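PDB 3TQE: malonyl-CoA-[acyl-carrier-protein] transacylase from Coxiella burnetii, which probably transfers the malonyl group from malonyl-CoA to holo-acyl carrier protein, supplying malonyl-ACP for fatty acid synthesis. Local coordinates for residues 89-94 against 231-236; 223-228 against 242-247. All blocks are in the same frame, centred on the assembly; numbering follows the deposited sequence. Where two conformers were deposited one is given.

Contact 1. Residues 89-94 against 231-236; sequences PQVMAG and PVIHNV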
loop_
_atom_site.group_PDB
_atom_site.type_symbol
_atom_site.label_atom_id
_atom_site.label_comp_id
_atom_site.label_asym_id
_atom_site.label_seq_id
_atom_site.Cartn_x
_atom_site.Cartn_y
_atom_site.Cartn_z
ATOM N N PRO A 89 11.242 -4.038 13.066
ATOM C CA PRO A 89 10.509 -5.238 12.744
ATOM C C PRO A 89 11.428 -6.255 12.081
ATOM O O PRO A 89 12.485 -5.917 11.573
ATOM C CB PRO A 89 9.481 -4.760 11.726
ATOM C CG PRO A 89 10.061 -3.606 11.163
ATOM C CD PRO A 89 10.861 -2.911 12.207
ATOM N N GLN A 90 10.972 -7.486 12.053
ATOM C CA GLN A 90 11.698 -8.544 11.381
ATOM C C GLN A 90 11.528 -8.500 9.889
ATOM O O GLN A 90 12.394 -8.944 9.155
ATOM C CB GLN A 90 11.241 -9.888 11.905
ATOM C CG GLN A 90 11.908 -10.214 13.221
ATOM C CD GLN A 90 11.649 -9.214 14.317
ATOM O OE1 GLN A 90 10.543 -9.125 14.813
ATOM N NE2 GLN A 90 12.668 -8.455 14.691
ATOM N N VAL A 91 10.394 -7.967 9.445
ATOM C CA VAL A 91 10.096 -7.868 8.034
ATOM C C VAL A 91 9.097 -6.752 7.836
ATOM O O VAL A 91 8.361 -6.375 8.761
ATOM C CB VAL A 91 9.581 -9.241 7.511
ATOM C CG1 VAL A 91 8.274 -9.588 8.162
ATOM C CG2 VAL A 91 9.518 -9.316 5.995
HETATM N N MSE A 92 9.078 -6.226 6.631
HETATM C CA MSE A 92 8.140 -5.187 6.241
HETATM C C MSE A 92 7.475 -5.542 4.938
HETATM O O MSE A 92 8.070 -6.200 4.101
HETATM C CB MSE A 92 8.887 -3.868 6.060
HETATM C CG MSE A 92 9.495 -3.309 7.329
HETATM SE SE MSE A 92 10.456 -1.681 6.898
HETATM C CE MSE A 92 11.099 -1.189 8.635
ATOM N N ALA A 93 6.269 -5.059 4.746
ATOM C CA ALA A 93 5.607 -5.174 3.463
ATOM C C ALA A 93 4.658 -4.001 3.363
ATOM O O ALA A 93 4.093 -3.593 4.346
ATOM C CB ALA A 93 4.822 -6.475 3.333
ATOM N N GLY A 94 4.461 -3.489 2.187
ATOM C CA GLY A 94 3.535 -2.426 1.983
ATOM C C GLY A 94 2.611 -2.728 0.872
ATOM O O GLY A 94 3.015 -3.343 -0.092
ATOM N N PRO A 231 14.225 -6.683 5.758
ATOM C CA PRO A 231 13.678 -7.243 4.544
ATOM C C PRO A 231 12.322 -6.658 4.222
ATOM O O PRO A 231 11.488 -6.547 5.103
ATOM C CB PRO A 231 13.542 -8.727 4.840
ATOM C CG PRO A 231 14.191 -8.954 6.091
ATOM C CD PRO A 231 14.493 -7.698 6.784
ATOM N N VAL A 232 12.148 -6.270 2.968
ATOM C CA VAL A 232 10.892 -5.760 2.466
ATOM C C VAL A 232 10.383 -6.754 1.436
ATOM O O VAL A 232 11.063 -7.019 0.440
ATOM C CB VAL A 232 11.069 -4.389 1.824
ATOM C CG1 VAL A 232 9.776 -3.985 1.145
ATOM C CG2 VAL A 232 11.527 -3.370 2.865
ATOM N N ILE A 233 9.230 -7.347 1.689
ATOM C CA ILE A 233 8.666 -8.326 0.786
ATOM C C ILE A 233 7.879 -7.587 -0.275
ATOM O O ILE A 233 6.870 -6.962 0.016
ATOM C CB ILE A 233 7.744 -9.307 1.523
ATOM C CG1 ILE A 233 8.450 -9.984 2.675
ATOM C CG2 ILE A 233 7.148 -10.330 0.543
ATOM C CD1 ILE A 233 9.680 -10.615 2.334
ATOM N N HIS A 234 8.323 -7.688 -1.519
ATOM C CA HIS A 234 7.677 -6.975 -2.615
ATOM C C HIS A 234 6.382 -7.610 -3.066
ATOM O O HIS A 234 6.230 -8.815 -3.099
ATOM C CB HIS A 234 8.631 -6.894 -3.786
ATOM C CG HIS A 234 9.780 -5.997 -3.533
ATOM N ND1 HIS A 234 9.728 -4.644 -3.795
ATOM C CD2 HIS A 234 10.992 -6.233 -2.975
ATOM C CE1 HIS A 234 10.880 -4.092 -3.440
ATOM N NE2 HIS A 234 11.663 -5.035 -2.942
ATOM N N ASN A 235 5.480 -6.746 -3.472
ATOM C CA ASN A 235 4.150 -7.129 -3.903
ATOM C C ASN A 235 4.140 -8.011 -5.112
ATOM O O ASN A 235 3.229 -8.820 -5.274
ATOM C CB ASN A 235 3.353 -5.887 -4.285
ATOM C CG ASN A 235 2.952 -5.031 -3.114
ATOM O OD1 ASN A 235 2.999 -5.413 -1.914
ATOM N ND2 ASN A 235 2.489 -3.861 -3.465
ATOM N N VAL A 236 5.068 -7.768 -6.019
ATOM C CA VAL A 236 4.950 -8.367 -7.332
ATOM C C VAL A 236 5.387 -9.794 -7.320
ATOM O O VAL A 236 4.822 -10.614 -8.055
ATOM C CB VAL A 236 5.715 -7.539 -8.379
ATOM C CG1 VAL A 236 7.186 -7.576 -8.141
ATOM C CG2 VAL A 236 5.365 -7.965 -9.765
HETATM O O HOH W 1 6.016 -4.389 -0.016
#
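Met92 bonds through both its backbone polar atoms to residues 231-236, and this single parallel bridge, Met92 with Val232, lays a loop alongside the edge strand 91-94 of the four-stranded parallel sheet in the acyltransferase domain. Met92 N donates to Pro231 O at 2.9 Å, and Ile233 N donates to Met92 O at 2.9 Å, the latter nearly straight (164° at the hydrogen). Met92 O also takes a CA-H...O contact from Val232 CA at 3.3 Å. The tightest side-chain packing lies between Val91 and Ile233: CG2 of Val91, anti to its backbone N (CG1 at 65°), meets Ile233 CG1 at 3.6 Å. Helix 261-270 backs this pair through Ile268 and Thr264. At the exposed end the Pro231 ring lies against backbone, its CD 3.4 Å from Gln90 O; Gln90 starts away from the loop, and its OE1 bonds to Phe8 N. Toward Gly94 the backbones diverge and a water links them. Gly94 opens a GxSxG sequence consistent with the nucleophile elbow of this family, around Ser96, the predicted active-site serine. The water accepts from Gly94 N at 2.8 Å and lies 2.7 Å from Ile233 O.

Contact 2. Residues 223-228 against 242-247; sequences ISIDSP and NEANII. With GLY (glycine), chain C.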
loop_
_atom_site.group_PDB
_atom_site.type_symbol
_atom_site.label_atom_id
_atom_site.label_comp_id
_atom_site.label_asym_id
_atom_site.label_seq_id
_atom_site.Cartn_x
_atom_site.Cartn_y
_atom_site.Cartn_z
ATOM N N ILE A 223 17.116 7.609 -9.116
ATOM C CA ILE A 223 17.052 7.706 -7.663
ATOM C C ILE A 223 18.020 6.700 -7.052
ATOM O O ILE A 223 18.134 5.587 -7.507
ATOM C CB ILE A 223 15.601 7.501 -7.132
ATOM C CG1 ILE A 223 15.531 7.727 -5.610
ATOM C CG2 ILE A 223 15.093 6.120 -7.428
ATOM C CD1 ILE A 223 14.089 7.755 -5.034
ATOM N N SER A 224 18.726 7.115 -6.020
ATOM C CA SER A 224 19.670 6.250 -5.355
ATOM C C SER A 224 18.942 5.261 -4.489
ATOM O O SER A 224 18.046 5.624 -3.764
ATOM C CB SER A 224 20.586 7.084 -4.477
ATOM O OG SER A 224 21.332 7.977 -5.264
ATOM N N ILE A 225 19.330 4.009 -4.569
ATOM C CA ILE A 225 18.719 2.969 -3.785
ATOM C C ILE A 225 19.801 2.226 -3.054
ATOM O O ILE A 225 20.733 1.731 -3.667
ATOM C CB ILE A 225 17.915 2.000 -4.638
ATOM C CG1 ILE A 225 16.865 2.774 -5.435
ATOM C CG2 ILE A 225 17.312 0.940 -3.754
ATOM C CD1 ILE A 225 16.027 1.939 -6.395
ATOM N N ASP A 226 19.674 2.157 -1.738
ATOM C CA ASP A 226 20.561 1.388 -0.892
ATOM C C ASP A 226 19.944 0.039 -0.568
ATOM O O ASP A 226 18.743 -0.169 -0.755
ATOM C CB ASP A 226 20.841 2.152 0.382
ATOM C CG ASP A 226 21.739 3.354 0.168
ATOM O OD1 ASP A 226 22.410 3.437 -0.877
ATOM O OD2 ASP A 226 21.792 4.211 1.081
ATOM N N SER A 227 20.737 -0.901 -0.069
ATOM C CA SER A 227 20.166 -2.193 0.263
ATOM C C SER A 227 19.297 -1.989 1.505
ATOM O O SER A 227 19.731 -1.331 2.440
ATOM C CB SER A 227 21.223 -3.277 0.510
ATOM O OG SER A 227 21.741 -3.749 -0.713
ATOM N N PRO A 228 18.086 -2.552 1.506
ATOM C CA PRO A 228 17.254 -2.426 2.680
ATOM C C PRO A 228 17.919 -3.067 3.880
ATOM O O PRO A 228 18.536 -4.122 3.761
ATOM C CB PRO A 228 15.962 -3.183 2.287
ATOM C CG PRO A 228 15.949 -3.155 0.805
ATOM C CD PRO A 228 17.388 -3.297 0.447
ATOM N N ASN A 242 17.830 -7.329 -2.371
ATOM C CA ASN A 242 18.885 -6.465 -1.857
ATOM C C ASN A 242 19.512 -5.577 -2.908
ATOM O O ASN A 242 20.140 -4.567 -2.597
ATOM C CB ASN A 242 19.968 -7.326 -1.228
ATOM C CG ASN A 242 19.490 -8.065 -0.008
ATOM O OD1 ASN A 242 19.835 -9.241 0.205
ATOM N ND2 ASN A 242 18.717 -7.394 0.812
ATOM N N GLU A 243 19.396 -5.961 -4.169
ATOM C CA GLU A 243 20.095 -5.289 -5.238
ATOM C C GLU A 243 19.284 -4.146 -5.804
ATOM O O GLU A 243 18.117 -4.343 -6.097
ATOM C CB GLU A 243 20.335 -6.307 -6.340
ATOM C CG GLU A 243 20.933 -7.601 -5.854
ATOM C CD GLU A 243 19.915 -8.760 -5.484
ATOM O OE1 GLU A 243 18.660 -8.604 -5.132
ATOM O OE2 GLU A 243 20.467 -9.894 -5.507
ATOM N N ALA A 244 19.885 -2.979 -5.981
ATOM C CA ALA A 244 19.156 -1.791 -6.400
ATOM C C ALA A 244 18.381 -1.999 -7.666
ATOM O O ALA A 244 17.210 -1.633 -7.738
ATOM C CB ALA A 244 20.067 -0.605 -6.539
ATOM N N ASN A 245 18.998 -2.585 -8.681
ATOM C CA ASN A 245 18.287 -2.688 -9.949
ATOM C C ASN A 245 17.170 -3.706 -9.898
ATOM O O ASN A 245 16.198 -3.618 -10.638
ATOM C CB ASN A 245 19.238 -2.993 -11.093
ATOM C CG ASN A 245 20.004 -1.788 -11.530
ATOM O OD1 ASN A 245 19.495 -0.661 -11.503
ATOM N ND2 ASN A 245 21.217 -2.021 -12.003
ATOM N N ILE A 246 17.291 -4.681 -9.010
ATOM C CA ILE A 246 16.227 -5.652 -8.836
ATOM C C ILE A 246 15.060 -4.981 -8.108
ATOM O O ILE A 246 13.909 -5.184 -8.458
ATOM C CB ILE A 246 16.719 -6.911 -8.099
ATOM C CG1 ILE A 246 17.904 -7.542 -8.820
ATOM C CG2 ILE A 246 15.622 -7.929 -7.971
ATOM C CD1 ILE A 246 17.668 -7.879 -10.234
ATOM N N ILE A 247 15.362 -4.151 -7.118
ATOM C CA ILE A 247 14.328 -3.355 -6.484
ATOM C C ILE A 247 13.654 -2.439 -7.494
ATOM O O ILE A 247 12.424 -2.348 -7.516
ATOM C CB ILE A 247 14.914 -2.576 -5.298
ATOM C CG1 ILE A 247 15.341 -3.544 -4.219
ATOM C CG2 ILE A 247 13.877 -1.554 -4.768
ATOM C CD1 ILE A 247 16.166 -2.917 -3.103
HETATM N N GLY C . 22.922 2.715 -4.948
HETATM C CA GLY C . 23.019 1.912 -6.210
HETATM C C GLY C . 21.957 2.330 -7.199
HETATM O O GLY C . 21.180 3.255 -6.878
HETATM O OXT GLY C . 21.847 1.742 -8.313
#
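Ile225 and Ala244 meet at their CB atoms, Ile225 CB 3.9 Å from Ala244 CB. Beside them lies a bound glycine that the backbone N-H and C=O of Ile225 both hold: Ile225 N donates to the ligand O at 3.1 Å, nearly straight at 164°. The ligand N donates to Ile225 O at 2.7 Å. Ala244 CB lies 3.4 Å from the ligand OXT, and Arg248 adds a hydrogen bond to the ligand. Deeper in, Ile247 CD1 is the shared apolar tip: the side chain meets Pro228 tip to tip, with Pro228 CD at 3.8 Å, and crosses Ile225, whose CG2 is 4.1 Å from Ile247 CD1. Leu103 of helix 97-105 touches both Pro228 and Ile247. These contacts seat the loop 223-228 against the first turn of helix 244-254, with Glu243 as N-cap residue; Glu243 O accepts from Ile247 N. The glycine pocket, completed by Ile223, Ser224 and Arg248, lies away from the predicted active-site residues. Just ahead of the helical turn, Ser227 OG donates to Asn242 O at 2.6 Å, tilted 23° from the carbonyl plane. Glu243 OE1 in turn accepts from Asn242 N at 3.2 Å, met from above the carboxylate plane.

How the contacts relate
From the N terminus the chain passes strand 9-12 and reaches strand 91-94; contact 1 closes a loop whose 136 intervening residues include four of the five strands of the mixed sheet. The chain then leaves helix 210-220, passes through 223-228, reaches 231-236 beside the strand, and runs on to 242-247, where contact 2 closes a connection of 13 residues without helix or strand. The two closures cross, because 231-236 lies between the segments of contact 2 while 89-94 precedes both. Contact 1 fastens this connection to the edge of the parallel sheet, and contact 2 fastens its earlier part to the start of helix 244-254. They touch where His234 CE1 packs on Ile247 CG2 at 4.1 Å.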